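Local coordinates for pullulanase (Klebsiella oxytoca, PDB 2YOC), which hydrolyses alpha-1,6-glucosidic linkages in pullulan and related branched alpha-glucans, and is a membrane-binding enzyme exported by a type 2 secretion system, at residues S62-L76 with L104-G118. Residues are numbered along the deposited sequence; the frame is centred on the assembly and turned at random.
Sequences SKNLYLWNNETCDAL and LNKESGCINVIVRDG
Strands 63-68 and 110-117 pair antiparallel in the pullulanase-associated domain near the N-terminus, and a disulfide, Cys73 to Cys110, ties the following loop back to segment 104-118. The hydrogen-bonded pairs are Asn64 with Arg116 and Tyr66 with Ile114; Tyr66 N donates to Ile114 O at 2.9 Å. One face carries Leu65, Leu67, Val113 and Val115, meshed through their methyl groups; Leu65 and Leu67 lie against strand 99-103, Val115 against Leu46. The opposite face carries Tyr66, Trp68, Asn112, Ile114 and Arg116, and Tyr66 packs there on Tyr66 of the second subunit. Ile114 CD1 sits at the edge of the tyrosine ring, and the guanidinium of Arg116 stands almost perpendicular to that ring (89°), held by Trp83 of the same chain through a cation-pi contact and a bond to its carbonyl. Asn112 joins strand to loop. With CG beside the backbone N and anti to the carbonyl carbon (chi1 -59°), its amide lies nearly parallel to the Trp68 indole (15°) and meets the loop; Asn112 CB is 3.7 Å from the centroid of the Trp68 five-membered ring. Asn112 ND2 donates to Trp68 O at 3.0 Å and to Asn70 OD1 at 3.1 Å, reaching the latter from above its carbonyl plane. Cys73 N comes to Asn70 OD1 at 2.9 Å nearly in line with the C=O, closing an Asx motif, so the two donors arrive from different directions. Lys106 NZ reaches Asp74 OD1 at 3.0 Å from above the carboxylate plane. At the far end Lys63 NZ meets Asp117 OD2 at 2.7 Å. The loop is thus held covalently by the disulfide and through the shared amide of Asn112, which should limit its movement against the sheet.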
# COMPACT_ATOMS: atom_id res chain seq x y z
N SER B 62 4.55 -40.61 37.35
CA SER B 62 4.19 -39.84 36.16
C SER B 62 3.88 -40.71 34.93
O SER B 62 3.11 -40.28 34.07
CB SER B 62 5.28 -38.82 35.85
OG SER B 62 6.57 -39.42 35.73
N LYS B 63 4.46 -41.94 34.87
CA LYS B 63 4.30 -42.92 33.80
C LYS B 63 2.94 -43.61 33.87
O LYS B 63 2.53 -44.07 34.94
CB LYS B 63 5.44 -43.95 33.82
CG LYS B 63 6.63 -43.63 32.91
CD LYS B 63 7.41 -42.39 33.33
CE LYS B 63 8.60 -42.15 32.45
NZ LYS B 63 9.47 -41.09 33.01
N ASN B 64 2.22 -43.64 32.73
CA ASN B 64 0.88 -44.23 32.59
C ASN B 64 0.55 -44.65 31.16
O ASN B 64 1.04 -44.05 30.21
CB ASN B 64 -0.19 -43.26 33.11
CG ASN B 64 -0.21 -41.91 32.41
OD1 ASN B 64 0.77 -41.16 32.42
ND2 ASN B 64 -1.34 -41.56 31.84
N LEU B 65 -0.31 -45.65 31.01
CA LEU B 65 -0.71 -46.09 29.68
C LEU B 65 -2.13 -45.69 29.38
O LEU B 65 -3.04 -46.05 30.15
CB LEU B 65 -0.62 -47.62 29.52
CG LEU B 65 0.57 -48.37 30.05
CD1 LEU B 65 0.41 -49.82 29.77
CD2 LEU B 65 1.88 -47.86 29.44
N TYR B 66 -2.36 -45.00 28.25
CA TYR B 66 -3.73 -44.72 27.83
C TYR B 66 -4.14 -45.96 27.03
O TYR B 66 -3.65 -46.18 25.91
CB TYR B 66 -3.89 -43.42 27.02
CG TYR B 66 -5.32 -43.17 26.57
CD1 TYR B 66 -6.29 -42.72 27.47
CD2 TYR B 66 -5.72 -43.42 25.26
CE1 TYR B 66 -7.61 -42.53 27.07
CE2 TYR B 66 -7.04 -43.22 24.85
CZ TYR B 66 -7.98 -42.77 25.76
OH TYR B 66 -9.27 -42.56 25.35
N LEU B 67 -4.96 -46.82 27.66
CA LEU B 67 -5.45 -48.07 27.10
C LEU B 67 -6.92 -47.90 26.68
O LEU B 67 -7.68 -47.21 27.37
CB LEU B 67 -5.22 -49.21 28.09
CG LEU B 67 -3.75 -49.53 28.38
CD1 LEU B 67 -3.55 -49.91 29.83
CD2 LEU B 67 -3.22 -50.61 27.47
N TRP B 68 -7.29 -48.46 25.50
CA TRP B 68 -8.62 -48.27 24.90
C TRP B 68 -8.99 -49.33 23.86
O TRP B 68 -8.15 -49.75 23.07
CB TRP B 68 -8.71 -46.87 24.25
CG TRP B 68 -7.60 -46.58 23.28
CD1 TRP B 68 -6.28 -46.36 23.56
CD2 TRP B 68 -7.73 -46.48 21.86
NE1 TRP B 68 -5.58 -46.15 22.40
CE2 TRP B 68 -6.45 -46.20 21.34
CE3 TRP B 68 -8.81 -46.59 20.98
CZ2 TRP B 68 -6.21 -46.06 19.97
CZ3 TRP B 68 -8.58 -46.44 19.63
CH2 TRP B 68 -7.30 -46.18 19.14
N ASN B 69 -10.28 -49.70 23.85
CA ASN B 69 -10.88 -50.68 22.94
C ASN B 69 -11.47 -50.06 21.67
O ASN B 69 -12.28 -49.12 21.75
CB ASN B 69 -11.97 -51.48 23.69
CG ASN B 69 -11.48 -52.64 24.52
OD1 ASN B 69 -10.56 -53.36 24.14
ND2 ASN B 69 -12.15 -52.90 25.63
N ASN B 70 -11.08 -50.60 20.49
CA ASN B 70 -11.59 -50.17 19.18
C ASN B 70 -11.89 -51.36 18.25
O ASN B 70 -11.47 -52.48 18.56
CB ASN B 70 -10.72 -49.06 18.53
CG ASN B 70 -9.52 -49.47 17.68
OD1 ASN B 70 -8.98 -50.58 17.77
ND2 ASN B 70 -9.04 -48.54 16.87
N GLU B 71 -12.60 -51.11 17.13
CA GLU B 71 -13.00 -52.09 16.10
C GLU B 71 -11.86 -53.03 15.68
O GLU B 71 -12.12 -54.19 15.39
CB GLU B 71 -13.61 -51.40 14.86
CG GLU B 71 -14.49 -50.17 15.09
CD GLU B 71 -15.58 -50.20 16.15
OE1 GLU B 71 -16.62 -50.87 15.92
OE2 GLU B 71 -15.43 -49.51 17.18
N THR B 72 -10.61 -52.52 15.68
CA THR B 72 -9.39 -53.27 15.35
C THR B 72 -8.88 -54.07 16.58
O THR B 72 -8.99 -55.30 16.58
CB THR B 72 -8.34 -52.34 14.70
OG1 THR B 72 -8.95 -51.57 13.66
CG2 THR B 72 -7.15 -53.11 14.12
N CYS B 73 -8.36 -53.38 17.62
CA CYS B 73 -7.81 -54.00 18.83
C CYS B 73 -8.74 -53.86 20.05
O CYS B 73 -8.67 -52.88 20.80
CB CYS B 73 -6.40 -53.46 19.13
SG CYS B 73 -5.15 -53.87 17.87
N ASP B 74 -9.59 -54.88 20.25
CA ASP B 74 -10.62 -54.94 21.30
C ASP B 74 -10.42 -55.95 22.46
O ASP B 74 -11.31 -56.07 23.32
CB ASP B 74 -12.03 -55.09 20.66
CG ASP B 74 -12.16 -56.14 19.55
OD1 ASP B 74 -11.19 -56.90 19.31
OD2 ASP B 74 -13.24 -56.21 18.92
N ALA B 75 -9.26 -56.65 22.51
CA ALA B 75 -8.96 -57.67 23.53
C ALA B 75 -8.77 -57.17 24.98
O ALA B 75 -8.67 -58.00 25.89
CB ALA B 75 -7.78 -58.52 23.07
N LEU B 76 -8.77 -55.84 25.21
CA LEU B 76 -8.61 -55.22 26.54
C LEU B 76 -9.78 -55.53 27.49
O LEU B 76 -10.91 -55.75 27.03
CB LEU B 76 -8.47 -53.69 26.43
CG LEU B 76 -7.20 -53.14 25.79
CD1 LEU B 76 -7.43 -52.75 24.33
CD2 LEU B 76 -6.71 -51.96 26.55
N LEU B 104 -6.69 -58.83 30.35
CA LEU B 104 -7.31 -59.12 29.06
C LEU B 104 -8.69 -59.75 29.13
O LEU B 104 -9.09 -60.29 30.16
CB LEU B 104 -6.38 -60.00 28.23
CG LEU B 104 -5.44 -59.25 27.33
CD1 LEU B 104 -4.07 -59.72 27.50
CD2 LEU B 104 -5.79 -59.41 25.94
N ASN B 105 -9.42 -59.63 28.02
CA ASN B 105 -10.75 -60.20 27.79
C ASN B 105 -10.53 -61.55 27.08
O ASN B 105 -11.02 -62.59 27.54
CB ASN B 105 -11.60 -59.17 26.98
CG ASN B 105 -12.55 -59.62 25.89
OD1 ASN B 105 -12.59 -60.77 25.44
ND2 ASN B 105 -13.32 -58.67 25.39
N LYS B 106 -9.73 -61.54 25.99
CA LYS B 106 -9.37 -62.71 25.18
C LYS B 106 -7.84 -62.77 24.93
O LYS B 106 -7.22 -61.74 24.67
CB LYS B 106 -10.16 -62.76 23.85
CG LYS B 106 -10.03 -61.52 22.95
CD LYS B 106 -10.72 -61.71 21.60
CE LYS B 106 -10.50 -60.53 20.67
NZ LYS B 106 -11.15 -59.29 21.17
N GLU B 107 -7.26 -64.00 24.99
CA GLU B 107 -5.83 -64.26 24.74
C GLU B 107 -5.46 -64.11 23.25
O GLU B 107 -4.27 -64.13 22.91
CB GLU B 107 -5.42 -65.64 25.29
CG GLU B 107 -5.22 -65.70 26.80
CD GLU B 107 -4.44 -66.91 27.30
OE1 GLU B 107 -4.68 -68.03 26.79
OE2 GLU B 107 -3.59 -66.73 28.20
N SER B 108 -6.48 -63.97 22.37
CA SER B 108 -6.37 -63.78 20.92
C SER B 108 -6.56 -62.28 20.56
O SER B 108 -6.99 -61.49 21.40
CB SER B 108 -7.41 -64.64 20.20
OG SER B 108 -7.48 -64.35 18.82
N GLY B 109 -6.22 -61.91 19.33
CA GLY B 109 -6.36 -60.54 18.84
C GLY B 109 -5.21 -59.61 19.16
O GLY B 109 -4.04 -60.01 19.03
N CYS B 110 -5.53 -58.36 19.54
CA CYS B 110 -4.56 -57.30 19.84
C CYS B 110 -5.09 -56.24 20.82
O CYS B 110 -6.29 -56.23 21.13
CB CYS B 110 -4.03 -56.66 18.56
SG CYS B 110 -5.31 -55.88 17.54
N ILE B 111 -4.20 -55.34 21.30
CA ILE B 111 -4.52 -54.26 22.24
C ILE B 111 -3.91 -52.91 21.79
O ILE B 111 -2.84 -52.91 21.17
CB ILE B 111 -4.07 -54.63 23.68
CG1 ILE B 111 -2.59 -55.09 23.71
CG2 ILE B 111 -5.01 -55.69 24.27
CD1 ILE B 111 -1.87 -55.06 25.09
N ASN B 112 -4.58 -51.78 22.12
CA ASN B 112 -4.10 -50.42 21.80
C ASN B 112 -3.42 -49.78 23.02
O ASN B 112 -4.10 -49.46 24.01
CB ASN B 112 -5.24 -49.50 21.32
CG ASN B 112 -5.99 -49.95 20.10
OD1 ASN B 112 -5.49 -49.89 18.97
ND2 ASN B 112 -7.23 -50.34 20.31
N VAL B 113 -2.09 -49.60 22.95
CA VAL B 113 -1.31 -49.01 24.04
C VAL B 113 -0.68 -47.68 23.61
O VAL B 113 -0.03 -47.59 22.56
CB VAL B 113 -0.22 -49.97 24.59
CG1 VAL B 113 0.26 -49.52 25.97
CG2 VAL B 113 -0.69 -51.41 24.62
N ILE B 114 -0.87 -46.64 24.43
CA ILE B 114 -0.23 -45.35 24.24
C ILE B 114 0.56 -45.15 25.51
O ILE B 114 -0.02 -45.01 26.60
CB ILE B 114 -1.18 -44.16 23.92
CG1 ILE B 114 -1.87 -44.36 22.55
CG2 ILE B 114 -0.39 -42.84 23.94
CD1 ILE B 114 -3.17 -43.61 22.36
N VAL B 115 1.87 -45.25 25.39
CA VAL B 115 2.80 -45.11 26.51
C VAL B 115 3.02 -43.61 26.78
O VAL B 115 3.35 -42.86 25.86
CB VAL B 115 4.09 -45.91 26.21
CG1 VAL B 115 5.18 -45.63 27.24
CG2 VAL B 115 3.79 -47.41 26.13
N ARG B 116 2.75 -43.17 28.03
CA ARG B 116 2.84 -41.76 28.41
C ARG B 116 3.57 -41.47 29.73
O ARG B 116 3.73 -42.34 30.57
CB ARG B 116 1.43 -41.14 28.51
CG ARG B 116 0.56 -41.20 27.26
CD ARG B 116 -0.71 -40.41 27.48
NE ARG B 116 -1.69 -41.12 28.32
CZ ARG B 116 -2.64 -40.53 29.03
NH1 ARG B 116 -2.75 -39.20 29.05
NH2 ARG B 116 -3.49 -41.25 29.75
N ASP B 117 3.98 -40.19 29.90
CA ASP B 117 4.59 -39.58 31.09
C ASP B 117 3.72 -38.32 31.29
O ASP B 117 3.99 -37.25 30.76
CB ASP B 117 6.08 -39.22 30.86
CG ASP B 117 6.88 -38.79 32.09
OD1 ASP B 117 6.28 -38.19 33.01
OD2 ASP B 117 8.12 -38.96 32.07
N GLY B 118 2.61 -38.54 31.99
CA GLY B 118 1.59 -37.53 32.18
C GLY B 118 0.61 -37.65 31.04
O GLY B 118 0.22 -38.76 30.66